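Local coordinates for protein-tyrosine-phosphatase PTP1 (Arabidopsis thaliana, PDB 6KRW) that dephosphorylates phosphotyrosine in proteins, acting on the MAP kinase MPK6 and, together with MKP1, restraining salicylic acid and camalexin production in plant defence, at residues 53-59 with 83-89; 63-69 with 88-92. The contacts are given in a common frame with arbitrary orientation. Residue numbers count along the deposited sequence, not the author numbering.

Interaction 1: 53-59 with 83-89; sequences VAMNSVN and DSSAKGY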
ATOM      1  N   VAL A  53      15.693  -6.179 -14.014  1.00 18.42           N
ATOM      2  CA  VAL A  53      16.270  -4.848 -13.693  1.00 19.31           C
ATOM      3  C   VAL A  53      16.584  -4.802 -12.185  1.00 20.86           C
ATOM      4  O   VAL A  53      17.661  -4.329 -11.826  1.00 23.21           O
ATOM      5  CB  VAL A  53      15.342  -3.705 -14.137  1.00 17.67           C
ATOM      6  CG1 VAL A  53      15.928  -2.363 -13.748  1.00 19.42           C
ATOM      7  CG2 VAL A  53      15.131  -3.784 -15.637  1.00 18.28           C
ATOM      8  N   ALA A  54      15.669  -5.302 -11.367  1.00 19.64           N
ATOM      9  CA  ALA A  54      15.852  -5.331  -9.899  1.00 21.78           C
ATOM     10  C   ALA A  54      17.075  -6.165  -9.529  1.00 26.83           C
ATOM     11  O   ALA A  54      17.695  -5.853  -8.465  1.00 28.34           O
ATOM     12  CB  ALA A  54      14.620  -5.889  -9.224  1.00 20.93           C
ATOM     13  N   MET A  55      17.344  -7.230 -10.289  1.00 26.55           N
ATOM     14  CA  MET A  55      18.416  -8.210  -9.956  1.00 34.27           C
ATOM     15  C   MET A  55      19.751  -7.760 -10.575  1.00 41.89           C
ATOM     16  O   MET A  55      20.747  -8.411 -10.305  1.00 41.09           O
ATOM     17  CB  MET A  55      18.059  -9.634 -10.411  1.00 42.86           C
ATOM     18  CG  MET A  55      16.838 -10.236  -9.718  1.00 42.48           C
ATOM     19  SD  MET A  55      16.958 -10.237  -7.937  1.00 49.06           S
ATOM     20  CE  MET A  55      15.352 -10.861  -7.475  1.00 52.93           C
ATOM     21  N   ASN A  56      19.761  -6.655 -11.331  1.00 33.80           N
ATOM     22  CA  ASN A  56      20.984  -6.086 -11.951  1.00 39.56           C
ATOM     23  C   ASN A  56      22.017  -5.782 -10.874  1.00 38.85           C
ATOM     24  O   ASN A  56      21.612  -5.241  -9.828  1.00 35.77           O
ATOM     25  CB  ASN A  56      20.697  -4.740 -12.621  1.00 52.73           C
ATOM     26  CG  ASN A  56      20.853  -4.785 -14.111  1.00 66.96           C
ATOM     27  OD1 ASN A  56      21.583  -5.626 -14.616  1.00 81.16           O
ATOM     28  ND2 ASN A  56      20.183  -3.876 -14.803  1.00 62.44           N
ATOM     29  N   SER A  57      23.295  -5.938 -11.202  1.00 44.35           N
ATOM     30  CA  SER A  57      24.393  -5.640 -10.245  1.00 44.89           C
ATOM     31  C   SER A  57      24.358  -4.157  -9.848  1.00 46.95           C
ATOM     32  O   SER A  57      24.621  -3.852  -8.671  1.00 46.77           O
ATOM     33  CB  SER A  57      25.725  -6.030 -10.821  1.00 55.36           C
ATOM     34  OG  SER A  57      26.049  -5.174 -11.904  1.00 58.07           O
ATOM     35  N   VAL A  58      23.980  -3.263 -10.763  1.00 44.33           N
ATOM     36  CA  VAL A  58      23.906  -1.808 -10.443  1.00 41.71           C
ATOM     37  C   VAL A  58      22.753  -1.501  -9.462  1.00 35.68           C
ATOM     38  O   VAL A  58      22.793  -0.442  -8.841  1.00 37.82           O
ATOM     39  CB  VAL A  58      23.777  -0.975 -11.721  1.00 55.96           C
ATOM     40  CG1 VAL A  58      24.036   0.485 -11.414  1.00 71.40           C
ATOM     41  CG2 VAL A  58      24.734  -1.471 -12.806  1.00 54.59           C
ATOM     42  N   ASN A  59      21.741  -2.360  -9.358  1.00 38.08           N
ATOM     43  CA  ASN A  59      20.510  -2.052  -8.577  1.00 30.14           C
ATOM     44  C   ASN A  59      20.399  -2.899  -7.304  1.00 28.51           C
ATOM     45  O   ASN A  59      19.537  -2.577  -6.485  1.00 29.36           O
ATOM     46  CB  ASN A  59      19.266  -2.230  -9.434  1.00 26.52           C
ATOM     47  CG  ASN A  59      19.169  -1.148 -10.479  1.00 27.38           C
ATOM     48  OD1 ASN A  59      19.550  -0.010 -10.244  1.00 28.68           O
ATOM     49  ND2 ASN A  59      18.693  -1.517 -11.668  1.00 24.71           N
ATOM     50  N   ASP A  83      20.913   8.066 -13.832  1.00 53.59           N
ATOM     51  CA  ASP A  83      21.867   7.010 -14.259  1.00 47.52           C
ATOM     52  C   ASP A  83      21.173   6.069 -15.243  1.00 40.92           C
ATOM     53  O   ASP A  83      20.363   5.244 -14.803  1.00 43.51           O
ATOM     54  CB  ASP A  83      22.387   6.249 -13.042  1.00 48.16           C
ATOM     55  CG  ASP A  83      23.308   5.099 -13.390  1.00 52.86           C
ATOM     56  OD1 ASP A  83      23.678   4.975 -14.588  1.00 54.80           O
ATOM     57  OD2 ASP A  83      23.636   4.334 -12.460  1.00 54.93           O
ATOM     58  N   SER A  84      21.510   6.156 -16.533  1.00 42.45           N
ATOM     59  CA  SER A  84      20.785   5.346 -17.542  1.00 46.61           C
ATOM     60  C   SER A  84      21.053   3.844 -17.342  1.00 36.88           C
ATOM     61  O   SER A  84      20.153   3.039 -17.667  1.00 35.11           O
ATOM     62  CB  SER A  84      21.102   5.798 -18.957  1.00 53.10           C
ATOM     63  OG  SER A  84      22.373   5.335 -19.366  1.00 80.29           O
ATOM     64  N   SER A  85      22.216   3.463 -16.809  1.00 34.94           N
ATOM     65  CA  SER A  85      22.539   2.034 -16.566  1.00 39.87           C
ATOM     66  C   SER A  85      21.571   1.435 -15.528  1.00 36.97           C
ATOM     67  O   SER A  85      21.344   0.221 -15.561  1.00 36.19           O
ATOM     68  CB  SER A  85      23.977   1.860 -16.147  1.00 46.33           C
ATOM     69  OG  SER A  85      24.198   2.478 -14.890  1.00 53.58           O
ATOM     70  N   ALA A  86      20.979   2.264 -14.665  1.00 36.38           N
ATOM     71  CA  ALA A  86      20.023   1.796 -13.634  1.00 30.26           C
ATOM     72  C   ALA A  86      18.619   1.556 -14.217  1.00 26.72           C
ATOM     73  O   ALA A  86      17.787   0.939 -13.539  1.00 25.29           O
ATOM     74  CB  ALA A  86      19.949   2.786 -12.521  1.00 37.68           C
ATOM     75  N   LYS A  87      18.354   2.040 -15.427  1.00 25.08           N
ATOM     76  CA  LYS A  87      17.027   1.902 -16.078  1.00 22.58           C
ATOM     77  C   LYS A  87      15.928   2.457 -15.156  1.00 21.32           C
ATOM     78  O   LYS A  87      14.837   1.883 -15.104  1.00 19.96           O
ATOM     79  CB  LYS A  87      16.773   0.451 -16.495  1.00 23.41           C
ATOM     80  CG  LYS A  87      17.816  -0.140 -17.447  1.00 25.56           C
ATOM     81  CD  LYS A  87      17.474  -1.536 -17.916  1.00 32.88           C
ATOM     82  CE  LYS A  87      18.447  -2.072 -18.945  1.00 49.36           C
ATOM     83  NZ  LYS A  87      19.684  -2.577 -18.316  1.00 67.78           N
ATOM     84  N   GLY A  88      16.235   3.542 -14.433  1.00 21.57           N
ATOM     85  CA  GLY A  88      15.181   4.219 -13.669  1.00 21.46           C
ATOM     86  C   GLY A  88      14.712   3.438 -12.454  1.00 20.18           C
ATOM     87  O   GLY A  88      13.574   3.655 -12.021  1.00 22.19           O
ATOM     88  N   TYR A  89      15.547   2.559 -11.926  1.00 20.75           N
ATOM     89  CA  TYR A  89      15.067   1.526 -10.987  1.00 21.19           C
ATOM     90  C   TYR A  89      14.734   2.111  -9.600  1.00 20.99           C
ATOM     91  O   TYR A  89      15.541   2.794  -8.968  1.00 22.92           O
ATOM     92  CB  TYR A  89      16.100   0.412 -10.825  1.00 19.89           C
ATOM     93  CG  TYR A  89      15.614  -0.621  -9.862  1.00 20.37           C
ATOM     94  CD1 TYR A  89      14.593  -1.482 -10.203  1.00 18.88           C
ATOM     95  CD2 TYR A  89      16.091  -0.669  -8.553  1.00 21.84           C
ATOM     96  CE1 TYR A  89      14.083  -2.399  -9.304  1.00 19.18           C
ATOM     97  CE2 TYR A  89      15.590  -1.578  -7.638  1.00 20.72           C
ATOM     98  CZ  TYR A  89      14.569  -2.436  -8.001  1.00 18.60           C
ATOM     99  OH  TYR A  89      14.033  -3.339  -7.145  1.00 20.58           O
TER
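Polar contacts run through the carboxamide of N59. N59 ND2 donates to A86 O across the gap (3.2 Å) and, within its own segment, to V53 O (3.0 Å), so one side chain ties the helical turn at 53-55 to the turn at 86-89; its OD1 is taken up by K62. The acceptor A86 O belongs to the first residue of a type I' turn, A86 to Y89, and also receives a weak bond from Y89 N at 3.2 Å. K87 and G88 in the turn both have positive phi, which favours glycine at the second of these places.

Apolar packing gathers on Y89. V53 CG1 meets Y89 CD1 at 3.9 Å and A54 CB meets Y89 CE1 at 3.5 Å, while the Y89 hydroxyl goes on to N63. The aliphatic part of K87 lies over buried V53, with K87 CD 4.0 Å from V53 CG2; at the exposed margin V58 CG1 is 4.0 Å from both D83 OD2 and S85 OG. S85 OG donates to D83 OD1 (2.6 Å), alongside A86 N to D83 O (3.0 Å), at the 3-10 turn 84-86.

The contact thus joins the end of helix 52-55 to the connection between strands 75-77 and 89-90. D72 holds V53 N, R75 bonds K87 O, and G88 pairs through its backbone with L78.

Interaction 2: 63-69 with 88-92; sequences NRYSDVV and GYVNA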
ATOM      1  N   ASN A  63      17.708  -2.603  -2.997  1.00 25.80           N
ATOM      2  CA  ASN A  63      16.676  -3.519  -2.473  1.00 24.98           C
ATOM      3  C   ASN A  63      16.954  -3.798  -0.999  1.00 26.61           C
ATOM      4  O   ASN A  63      18.042  -4.265  -0.675  1.00 30.33           O
ATOM      5  CB  ASN A  63      16.665  -4.827  -3.259  1.00 23.96           C
ATOM      6  CG  ASN A  63      16.391  -4.580  -4.730  1.00 23.89           C
ATOM      7  OD1 ASN A  63      15.539  -3.772  -5.039  1.00 22.53           O
ATOM      8  ND2 ASN A  63      17.149  -5.220  -5.626  1.00 27.99           N
ATOM      9  N   ARG A  64      15.952  -3.562  -0.170  1.00 25.65           N
ATOM     10  CA  ARG A  64      16.060  -3.855   1.283  1.00 27.37           C
ATOM     11  C   ARG A  64      16.216  -5.364   1.491  1.00 26.84           C
ATOM     12  O   ARG A  64      17.016  -5.784   2.358  1.00 31.66           O
ATOM     13  CB  ARG A  64      14.820  -3.309   1.988  1.00 29.38           C
ATOM     14  CG  ARG A  64      14.875  -3.498   3.489  1.00 27.04           C
ATOM     15  CD  ARG A  64      13.793  -2.731   4.194  1.00 28.98           C
ATOM     16  NE  ARG A  64      14.022  -1.298   4.157  1.00 29.45           N
ATOM     17  CZ  ARG A  64      14.856  -0.632   4.976  1.00 30.12           C
ATOM     18  NH1 ARG A  64      15.562  -1.251   5.921  1.00 31.90           N
ATOM     19  NH2 ARG A  64      14.946   0.682   4.873  1.00 31.33           N
ATOM     20  N   TYR A  65      15.483  -6.153   0.700  1.00 27.46           N
ATOM     21  CA  TYR A  65      15.508  -7.618   0.820  1.00 25.77           C
ATOM     22  C   TYR A  65      15.782  -8.191  -0.556  1.00 27.04           C
ATOM     23  O   TYR A  65      15.203  -7.710  -1.554  1.00 29.48           O
ATOM     24  CB  TYR A  65      14.180  -8.153   1.349  1.00 29.99           C
ATOM     25  CG  TYR A  65      13.798  -7.606   2.694  1.00 33.10           C
ATOM     26  CD1 TYR A  65      14.407  -8.079   3.841  1.00 39.83           C
ATOM     27  CD2 TYR A  65      12.897  -6.564   2.806  1.00 30.04           C
ATOM     28  CE1 TYR A  65      14.078  -7.557   5.077  1.00 36.79           C
ATOM     29  CE2 TYR A  65      12.544  -6.044   4.047  1.00 30.85           C
ATOM     30  CZ  TYR A  65      13.151  -6.534   5.187  1.00 34.19           C
ATOM     31  OH  TYR A  65      12.828  -6.009   6.417  1.00 39.88           O
ATOM     32  N   SER A  66      16.620  -9.213  -0.634  1.00 33.72           N
ATOM     33  CA  SER A  66      17.103  -9.704  -1.946  1.00 36.38           C
ATOM     34  C   SER A  66      15.992 -10.416  -2.734  1.00 29.91           C
ATOM     35  O   SER A  66      16.109 -10.472  -3.979  1.00 31.49           O
ATOM     36  CB  SER A  66      18.303 -10.580  -1.752  1.00 39.55           C
ATOM     37  OG  SER A  66      17.961 -11.746  -1.033  1.00 46.30           O
ATOM     38  N   ASP A  67      14.965 -10.945  -2.079  1.00 27.56           N
ATOM     39  CA  ASP A  67      13.914 -11.760  -2.738  1.00 31.00           C
ATOM     40  C   ASP A  67      12.595 -10.980  -2.801  1.00 23.68           C
ATOM     41  O   ASP A  67      11.554 -11.590  -3.132  1.00 24.90           O
ATOM     42  CB  ASP A  67      13.762 -13.087  -1.994  1.00 36.94           C
ATOM     43  CG  ASP A  67      13.428 -12.935  -0.513  1.00 43.54           C
ATOM     44  OD1 ASP A  67      13.543 -11.815   0.015  1.00 37.02           O
ATOM     45  OD2 ASP A  67      13.073 -13.946   0.104  1.00 52.13           O
ATOM     46  N   VAL A  68      12.600  -9.683  -2.495  1.00 23.59           N
ATOM     47  CA  VAL A  68      11.366  -8.869  -2.638  1.00 20.60           C
ATOM     48  C   VAL A  68      11.688  -7.708  -3.563  1.00 20.20           C
ATOM     49  O   VAL A  68      12.325  -6.726  -3.163  1.00 21.79           O
ATOM     50  CB  VAL A  68      10.797  -8.367  -1.302  1.00 21.86           C
ATOM     51  CG1 VAL A  68       9.510  -7.586  -1.562  1.00 20.76           C
ATOM     52  CG2 VAL A  68      10.553  -9.524  -0.346  1.00 22.85           C
ATOM     53  N   VAL A  69      11.342  -7.874  -4.827  1.00 17.96           N
ATOM     54  CA  VAL A  69      11.703  -6.962  -5.923  1.00 17.85           C
ATOM     55  C   VAL A  69      10.496  -6.891  -6.849  1.00 15.82           C
ATOM     56  O   VAL A  69       9.693  -7.832  -6.900  1.00 17.16           O
ATOM     57  CB  VAL A  69      12.936  -7.449  -6.695  1.00 18.45           C
ATOM     58  CG1 VAL A  69      14.187  -7.391  -5.849  1.00 19.63           C
ATOM     59  CG2 VAL A  69      12.739  -8.845  -7.263  1.00 21.23           C
ATOM     60  N   GLY A  88      16.235   3.542 -14.433  1.00 21.57           N
ATOM     61  CA  GLY A  88      15.181   4.219 -13.669  1.00 21.46           C
ATOM     62  C   GLY A  88      14.712   3.438 -12.454  1.00 20.18           C
ATOM     63  O   GLY A  88      13.574   3.655 -12.021  1.00 22.19           O
ATOM     64  N   TYR A  89      15.547   2.559 -11.926  1.00 20.75           N
ATOM     65  CA  TYR A  89      15.067   1.526 -10.987  1.00 21.19           C
ATOM     66  C   TYR A  89      14.734   2.111  -9.600  1.00 20.99           C
ATOM     67  O   TYR A  89      15.541   2.794  -8.968  1.00 22.92           O
ATOM     68  CB  TYR A  89      16.100   0.412 -10.825  1.00 19.89           C
ATOM     69  CG  TYR A  89      15.614  -0.621  -9.862  1.00 20.37           C
ATOM     70  CD1 TYR A  89      14.593  -1.482 -10.203  1.00 18.88           C
ATOM     71  CD2 TYR A  89      16.091  -0.669  -8.553  1.00 21.84           C
ATOM     72  CE1 TYR A  89      14.083  -2.399  -9.304  1.00 19.18           C
ATOM     73  CE2 TYR A  89      15.590  -1.578  -7.638  1.00 20.72           C
ATOM     74  CZ  TYR A  89      14.569  -2.436  -8.001  1.00 18.60           C
ATOM     75  OH  TYR A  89      14.033  -3.339  -7.145  1.00 20.58           O
ATOM     76  N   VAL A  90      13.553   1.766  -9.146  1.00 19.85           N
ATOM     77  CA  VAL A  90      13.136   1.881  -7.733  1.00 20.18           C
ATOM     78  C   VAL A  90      12.371   0.614  -7.377  1.00 20.26           C
ATOM     79  O   VAL A  90      11.669   0.039  -8.239  1.00 19.86           O
ATOM     80  CB  VAL A  90      12.345   3.173  -7.519  1.00 26.23           C
ATOM     81  CG1 VAL A  90      11.164   3.308  -8.421  1.00 26.05           C
ATOM     82  CG2 VAL A  90      11.901   3.314  -6.064  1.00 30.08           C
ATOM     83  N   ASN A  91      12.509   0.137  -6.149  1.00 20.36           N
ATOM     84  CA  ASN A  91      11.800  -1.073  -5.689  1.00 17.94           C
ATOM     85  C   ASN A  91      10.350  -0.693  -5.431  1.00 19.04           C
ATOM     86  O   ASN A  91       9.991  -0.351  -4.290  1.00 21.79           O
ATOM     87  CB  ASN A  91      12.515  -1.731  -4.530  1.00 17.83           C
ATOM     88  CG  ASN A  91      11.963  -3.104  -4.243  1.00 19.31           C
ATOM     89  OD1 ASN A  91      10.748  -3.315  -4.269  1.00 20.01           O
ATOM     90  ND2 ASN A  91      12.855  -4.038  -3.937  1.00 19.58           N
ATOM     91  N   ALA A  92       9.525  -0.715  -6.467  1.00 17.60           N
ATOM     92  CA  ALA A  92       8.154  -0.195  -6.389  1.00 16.88           C
ATOM     93  C   ALA A  92       7.355  -0.814  -7.526  1.00 15.17           C
ATOM     94  O   ALA A  92       7.922  -0.930  -8.658  1.00 16.45           O
ATOM     95  CB  ALA A  92       8.128   1.309  -6.496  1.00 17.87           C
TER
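Residues 63-69 form an irregular loop with a type I turn from Y65 to V68, closed by a weak bond from V68 N to Y65 O (3.4 Å). The other segment is a short strand about 89-90 that turns a corner at N91, the centre of an inverse gamma turn, and the backbones come nearest at V69 and N91, 5.9 Å between CA atoms. Since Y89 and N91 alternate with V90, both direct their CA-to-CB bonds at the loop, whereas that of V90 points away.

The sequences NRYSDVV and YVNA are signature motifs of classical tyrosine phosphatases, the first being the phosphotyrosine-recognition loop, which sets the depth of the catalytic pocket in this family. Here V68 lies about 4 Å, side chain to side chain, from I241, a substrate-binding residue by similarity, and Y65 OH is hydrogen-bonded to S238.

N63 OD1 accepts two hydrogen bonds, from Y89 OH (2.6 Å), at the ring edge, and from N91 ND2 (2.9 Å). N91 ND2 gives its other hydrogen to V68 O (2.8 Å), thereby spanning both limbs of the loop. N91 OD1 accepts from R278, and N63 ND2 donates to A54 O of helix 52-55.

Interactions 1 and 2 have centres 10 Å apart on the same side of the chain's centre, and share G88 and Y89. Along the chain the order is 53-59, 63-69, then the overlapping segments 83-89 and 88-92, so the last residues of helix 52-55 with the loop that follows, and then the 63-69 loop, dock on one later part of the chain. They also touch directly: A54 CB packs on V69 CB at 3.4 Å and M55 CE on V69 CG2 at 3.3 Å. Interaction 1 is the more peripheral, about 23 Å from the centre of the chain to its own centre, against 15 Å. Beyond the corner at N91 the chain enters strand 92-95, an outermost strand of the mixed sheet, so the recognition loop is held by residues just before that strand.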